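PDB 1VIM: uncharacterized protein AF_1796 from Archaeoglobus fulgidus, which probably binds carbohydrate derivatives such as sugar phosphates and may act as an isomerase, as a SIS protein of the PHI subfamily. Local coordinates for the interface of chains A and B and the interface of chains A and C. Numbering follows the deposited sequence. Chains: chain A/B/C, Hypothetical protein AF1796.

Contact 1: the interface of chains A and B. Residues chain A 57, 60; chain B 60, 63-65, 67.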
loop_
_atom_site.group_PDB
_atom_site.type_symbol
_atom_site.label_atom_id
_atom_site.label_comp_id
_atom_site.label_asym_id
_atom_site.label_seq_id
_atom_site.Cartn_x
_atom_site.Cartn_y
_atom_site.Cartn_z
ATOM N N ARG A 57 6.363 0.895 -10.718
ATOM C CA ARG A 57 5.696 -0.160 -11.479
ATOM C C ARG A 57 6.363 -1.530 -11.351
ATOM O O ARG A 57 5.664 -2.553 -11.312
ATOM C CB ARG A 57 5.498 0.258 -12.932
ATOM C CG ARG A 57 4.257 1.154 -13.081
ATOM C CD ARG A 57 4.161 1.943 -14.371
ATOM N NE ARG A 57 4.280 1.073 -15.525
ATOM C CZ ARG A 57 3.374 0.942 -16.504
ATOM N NH1 ARG A 57 2.191 1.550 -16.452
ATOM N NH2 ARG A 57 3.656 0.143 -17.527
ATOM N N TYR A 60 4.890 -3.209 -8.434
ATOM C CA TYR A 60 3.605 -3.845 -8.694
ATOM C C TYR A 60 3.788 -5.214 -9.328
ATOM O O TYR A 60 3.029 -6.144 -9.018
ATOM C CB TYR A 60 2.682 -2.958 -9.550
ATOM C CG TYR A 60 2.553 -1.539 -9.039
ATOM C CD1 TYR A 60 2.585 -1.245 -7.664
ATOM C CD2 TYR A 60 2.439 -0.489 -9.945
ATOM C CE1 TYR A 60 2.494 0.091 -7.224
ATOM C CE2 TYR A 60 2.372 0.839 -9.518
ATOM C CZ TYR A 60 2.392 1.103 -8.174
ATOM O OH TYR A 60 2.363 2.416 -7.774
ATOM N N TYR B 60 -3.060 -4.056 -8.835
ATOM C CA TYR B 60 -1.710 -3.681 -9.235
ATOM C C TYR B 60 -1.713 -3.147 -10.651
ATOM O O TYR B 60 -0.944 -2.230 -10.944
ATOM C CB TYR B 60 -0.755 -4.870 -9.136
ATOM C CG TYR B 60 -0.764 -5.562 -7.767
ATOM C CD1 TYR B 60 -0.978 -4.841 -6.595
ATOM C CD2 TYR B 60 -0.603 -6.942 -7.664
ATOM C CE1 TYR B 60 -1.045 -5.497 -5.339
ATOM C CE2 TYR B 60 -0.654 -7.594 -6.428
ATOM C CZ TYR B 60 -0.877 -6.868 -5.288
ATOM O OH TYR B 60 -0.947 -7.526 -4.069
ATOM N N LYS B 63 -3.031 0.363 -10.445
ATOM C CA LYS B 63 -1.997 1.293 -9.984
ATOM C C LYS B 63 -0.992 1.601 -11.077
ATOM O O LYS B 63 -0.596 2.740 -11.256
ATOM C CB LYS B 63 -1.273 0.760 -8.752
ATOM C CG LYS B 63 -2.119 0.880 -7.462
ATOM C CD LYS B 63 -1.329 0.308 -6.244
ATOM C CE LYS B 63 -2.001 0.807 -4.963
ATOM N NZ LYS B 63 -1.183 0.650 -3.732
ATOM N N ALA B 64 -0.569 0.598 -11.832
ATOM C CA ALA B 64 0.365 0.838 -12.932
ATOM C C ALA B 64 -0.235 1.819 -13.934
ATOM O O ALA B 64 0.470 2.727 -14.414
ATOM C CB ALA B 64 0.690 -0.473 -13.642
ATOM N N PHE B 65 -1.518 1.651 -14.249
ATOM C CA PHE B 65 -2.193 2.544 -15.198
ATOM C C PHE B 65 -2.346 3.964 -14.615
ATOM O O PHE B 65 -2.056 4.957 -15.313
ATOM C CB PHE B 65 -3.550 1.946 -15.539
ATOM C CG PHE B 65 -4.357 2.735 -16.554
ATOM C CD1 PHE B 65 -3.786 3.156 -17.763
ATOM C CD2 PHE B 65 -5.682 3.050 -16.290
ATOM C CE1 PHE B 65 -4.559 3.875 -18.689
ATOM C CE2 PHE B 65 -6.461 3.742 -17.240
ATOM C CZ PHE B 65 -5.893 4.159 -18.419
ATOM N N MET B 67 -0.428 5.396 -12.422
ATOM C CA MET B 67 0.873 6.053 -12.420
ATOM C C MET B 67 1.181 6.640 -13.806
ATOM O O MET B 67 1.659 7.771 -13.915
ATOM C CB MET B 67 1.981 5.079 -11.991
ATOM C CG MET B 67 3.346 5.761 -11.911
ATOM S SD MET B 67 4.670 4.644 -11.553
ATOM C CE MET B 67 4.477 4.340 -9.829
#
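The phenol ring of A:Tyr60 lies flat against helix 57-71 of chain B, with the CB methylene of B:Lys63 under one face, 3.9 Å from the ring centroid. This is a CH-pi contact displaced toward the rim, and the two side chains run at about a right angle to each other. The CD2 side of the ring also rides over the backbone of B:Ala64. At the dyad the two tyrosines meet through their stems rather than their rings: A:Tyr60 CB and B:Tyr60 CB are 4.0 Å apart. Together these contacts illustrate how two copies of one helix can dock around a small residue in a SIS-family protein. A:Arg57 adds a polar link. Its aliphatic part passes over B:Ala64, with A:Arg57 CG 3.8 Å from the thioether sulfur SD of B:Met67. A bend at chi3 (54°) then turns the guanidinium down to the helix backbone, where NH1 of A:Arg57 donates a hydrogen bond of 2.9 Å to the carbonyl O of B:Ala64. The acceptor lies close to the guanidinium plane, but the donor sits well above the carbonyl plane, 68° out of it, and so does not follow a lone pair. B:Met67 is likewise bent at chi3 (-76°), which carries its terminal methyl CE to 3.5 Å from the phenol oxygen OH of A:Tyr60.

Contact 2: the interface of chains A and C. Residues chain A 63, 81; chain C 63, 81.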
loop_
_atom_site.group_PDB
_atom_site.type_symbol
_atom_site.label_atom_id
_atom_site.label_comp_id
_atom_site.label_asym_id
_atom_site.label_seq_id
_atom_site.Cartn_x
_atom_site.Cartn_y
_atom_site.Cartn_z
ATOM N N LYS A 63 4.879 -7.511 -6.500
ATOM C CA LYS A 63 3.706 -7.903 -5.716
ATOM C C LYS A 63 2.874 -8.962 -6.426
ATOM O O LYS A 63 2.453 -9.949 -5.821
ATOM C CB LYS A 63 2.851 -6.705 -5.317
ATOM C CG LYS A 63 3.444 -5.864 -4.212
ATOM C CD LYS A 63 2.542 -4.673 -3.885
ATOM C CE LYS A 63 2.960 -4.169 -2.502
ATOM N NZ LYS A 63 1.970 -3.186 -1.960
ATOM N N GLU A 81 6.513 -4.230 3.505
ATOM C CA GLU A 81 5.115 -4.415 3.839
ATOM C C GLU A 81 4.887 -4.852 5.283
ATOM O O GLU A 81 5.804 -5.250 6.016
ATOM C CB GLU A 81 4.420 -5.325 2.800
ATOM C CG GLU A 81 4.318 -4.678 1.430
ATOM C CD GLU A 81 3.401 -3.501 1.387
ATOM O OE1 GLU A 81 2.550 -3.339 2.310
ATOM O OE2 GLU A 81 3.567 -2.738 0.417
ATOM N N LYS C 63 -2.797 -1.836 10.361
ATOM C CA LYS C 63 -1.461 -2.287 9.949
ATOM C C LYS C 63 -0.450 -2.166 11.071
ATOM O O LYS C 63 0.359 -3.082 11.252
ATOM C CB LYS C 63 -0.980 -1.469 8.740
ATOM C CG LYS C 63 -1.686 -1.867 7.462
ATOM C CD LYS C 63 -1.179 -1.036 6.263
ATOM C CE LYS C 63 -1.578 -1.750 4.949
ATOM N NZ LYS C 63 -0.946 -1.163 3.730
ATOM N N GLU C 81 -3.923 -7.222 1.380
ATOM C CA GLU C 81 -2.494 -7.119 1.064
ATOM C C GLU C 81 -1.972 -8.323 0.321
ATOM O O GLU C 81 -2.640 -9.365 0.238
ATOM C CB GLU C 81 -1.659 -6.768 2.312
ATOM C CG GLU C 81 -2.010 -5.401 2.916
ATOM C CD GLU C 81 -1.735 -4.262 1.985
ATOM O OE1 GLU C 81 -0.820 -4.387 1.134
ATOM O OE2 GLU C 81 -2.438 -3.245 2.101
HETATM O O HOH W 1 -0.873 -4.135 -1.804
HETATM O O HOH W 2 2.100 -1.150 3.985
HETATM O O HOH W 3 0.510 -2.030 0.916
#
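In A:Glu81 and C:Glu81, CG lies anti to the carbonyl carbon, beside the backbone N (chi1 -67° in A:Glu81), and a bend at chi2 swings each carboxylate toward the local two-fold axis of this SIS-family assembly. There the two OE1 oxygens face one another, A:Glu81 OE1 being 3.7 Å from C:Glu81 OE1. The carboxylate planes are nearly parallel, 12° apart, although the side chains cross at about a right angle. Water 3 sits between them, 2.8 Å from OE1 of A:Glu81 and 2.7 Å from OE1 of C:Glu81. Each glutamate is anchored within its own chain by a lysine of helix 56-71 (56-72 in chain C). A:Lys63 NZ donates to OE2 of A:Glu81 at 2.9 Å, as a salt bridge that arrives from above the carboxylate plane, 62° out of it, and C:Lys63 does the same for C:Glu81. Two further waters tie lysine to glutamate between the chains. Water 1 lies 3.0 Å from A:Lys63 NZ and also binds OE1 of C:Glu81, while water 2 joins C:Lys63 NZ, at 3.1 Å, to OE1 of A:Glu81. The two lysine NZ groups are likely to offset the negative charge gathered at the axis, with OE1 of A:Glu81 4.4 Å from C:Lys63 NZ.

Contact 3: the interface of chains A and B. Residues chain A 25, 28, 168, 172; chain B 17-18, 21.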
loop_
_atom_site.group_PDB
_atom_site.type_symbol
_atom_site.label_atom_id
_atom_site.label_comp_id
_atom_site.label_asym_id
_atom_site.label_seq_id
_atom_site.Cartn_x
_atom_site.Cartn_y
_atom_site.Cartn_z
ATOM N N ILE A 25 7.645 -10.650 -27.053
ATOM C CA ILE A 25 7.357 -11.946 -26.445
ATOM C C ILE A 25 7.983 -13.060 -27.283
ATOM O O ILE A 25 8.551 -14.000 -26.728
ATOM C CB ILE A 25 5.851 -12.187 -26.273
ATOM C CG1 ILE A 25 5.174 -11.075 -25.480
ATOM C CG2 ILE A 25 5.608 -13.540 -25.573
ATOM C CD1 ILE A 25 3.602 -11.021 -25.758
ATOM N N LEU A 28 11.611 -13.115 -26.355
ATOM C CA LEU A 28 11.812 -13.808 -25.098
ATOM C C LEU A 28 11.759 -15.315 -25.283
ATOM O O LEU A 28 12.613 -16.027 -24.760
ATOM C CB LEU A 28 10.766 -13.352 -24.093
ATOM C CG LEU A 28 10.769 -14.007 -22.717
ATOM C CD1 LEU A 28 12.047 -13.664 -21.962
ATOM C CD2 LEU A 28 9.542 -13.562 -21.936
ATOM N N ILE A 168 5.310 -11.023 -17.880
ATOM C CA ILE A 168 4.971 -12.214 -18.653
ATOM C C ILE A 168 5.937 -13.354 -18.311
ATOM O O ILE A 168 5.521 -14.507 -18.113
ATOM C CB ILE A 168 5.020 -11.870 -20.159
ATOM C CG1 ILE A 168 3.809 -11.016 -20.525
ATOM C CG2 ILE A 168 5.031 -13.152 -20.999
ATOM C CD1 ILE A 168 3.959 -10.268 -21.840
ATOM N N ALA A 172 5.129 -16.964 -16.674
ATOM C CA ALA A 172 5.637 -18.185 -17.318
ATOM C C ALA A 172 6.376 -19.070 -16.318
ATOM O O ALA A 172 6.260 -20.319 -16.350
ATOM C CB ALA A 172 6.544 -17.844 -18.488
ATOM N N PHE B 17 3.556 -21.574 -22.146
ATOM C CA PHE B 17 2.883 -20.390 -21.640
ATOM C C PHE B 17 3.198 -19.197 -22.534
ATOM O O PHE B 17 2.291 -18.435 -22.905
ATOM C CB PHE B 17 3.282 -20.069 -20.186
ATOM C CG PHE B 17 2.614 -18.821 -19.637
ATOM C CD1 PHE B 17 1.377 -18.879 -19.016
ATOM C CD2 PHE B 17 3.247 -17.588 -19.742
ATOM C CE1 PHE B 17 0.765 -17.734 -18.523
ATOM C CE2 PHE B 17 2.659 -16.438 -19.247
ATOM C CZ PHE B 17 1.413 -16.494 -18.636
ATOM N N LEU B 18 4.475 -18.993 -22.861
ATOM C CA LEU B 18 4.828 -17.865 -23.714
ATOM C C LEU B 18 4.141 -17.961 -25.079
ATOM O O LEU B 18 3.700 -16.945 -25.620
ATOM C CB LEU B 18 6.354 -17.697 -23.848
ATOM C CG LEU B 18 7.122 -17.438 -22.551
ATOM C CD1 LEU B 18 8.619 -17.444 -22.840
ATOM C CD2 LEU B 18 6.666 -16.125 -21.910
ATOM N N VAL B 21 0.556 -16.836 -24.629
ATOM C CA VAL B 21 0.483 -15.377 -24.486
ATOM C C VAL B 21 0.629 -14.738 -25.878
ATOM O O VAL B 21 -0.101 -13.812 -26.218
ATOM C CB VAL B 21 1.540 -14.808 -23.478
ATOM C CG1 VAL B 21 1.553 -13.286 -23.516
ATOM C CG2 VAL B 21 1.258 -15.268 -22.069
#
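One face of the B:Phe17 ring is turned to A:Ala172, whose CA stands above the rim on the CD2 side, 3.5 Å from B:Phe17 CD2; the alanine methyl CB lies farther out, beyond the same rim. On the opposite face, CG2 of B:Val21 from its own chain lies off-centre near the CE2-CZ rim, and the ring is thus held between partner helix 160-181 and its own helix 12-31. On the CD2 side, CE2 of B:Phe17 comes to 3.6 Å from the carbonyl O of A:Ile168. A leucine at B:Phe17 lacks the flat ring and would probably leave CA of A:Ala172 and the carbonyl of A:Ile168 less well packed. Such packing exemplifies helix docking by apolar side chains between these two chains. B:Leu18 enters between A:Ile168, A:Ala172 and A:Leu28, its CG beside the backbone N (chi1 -61°); CD1 continues the extended chain toward A:Leu28, while the other branch, CD2, turns aside toward A:Ile168 and A:Ala172. That methyl meets the branch methyl CG2 of A:Ile168 at 3.5 Å and CB of A:Ala172 at 3.8 Å, the two longer side chains crossing at a slant. A:Leu28 meets B:Leu18 nearly perpendicularly, CD2 against CD2 at 3.9 Å. One turn along, B:Val21 and A:Ile25 also cross at about a right angle. There CG1 of the valine, anti to its backbone N (chi1 172°), lies 3.8 Å from CD1 of the isoleucine.

Contacts 1 and 3 belong to the same A-B interface, their C-alpha centres about 20 Å apart, one built on helix 56-71 of chain A against 57-71 of chain B and the other on helices 12-31 and 160-181. Contact 2 joins A to C, about 15 Å from contact 1 and 27 Å from contact 3. Lys63 links the first two: its CB serves the A-B pairing, while its NZ serves the A-C pairing, so that a single helix supports both associations. Combining two different two-fold interfaces fits the four-copy deposited assembly, although the structure alone does not show that this tetramer is the functional form.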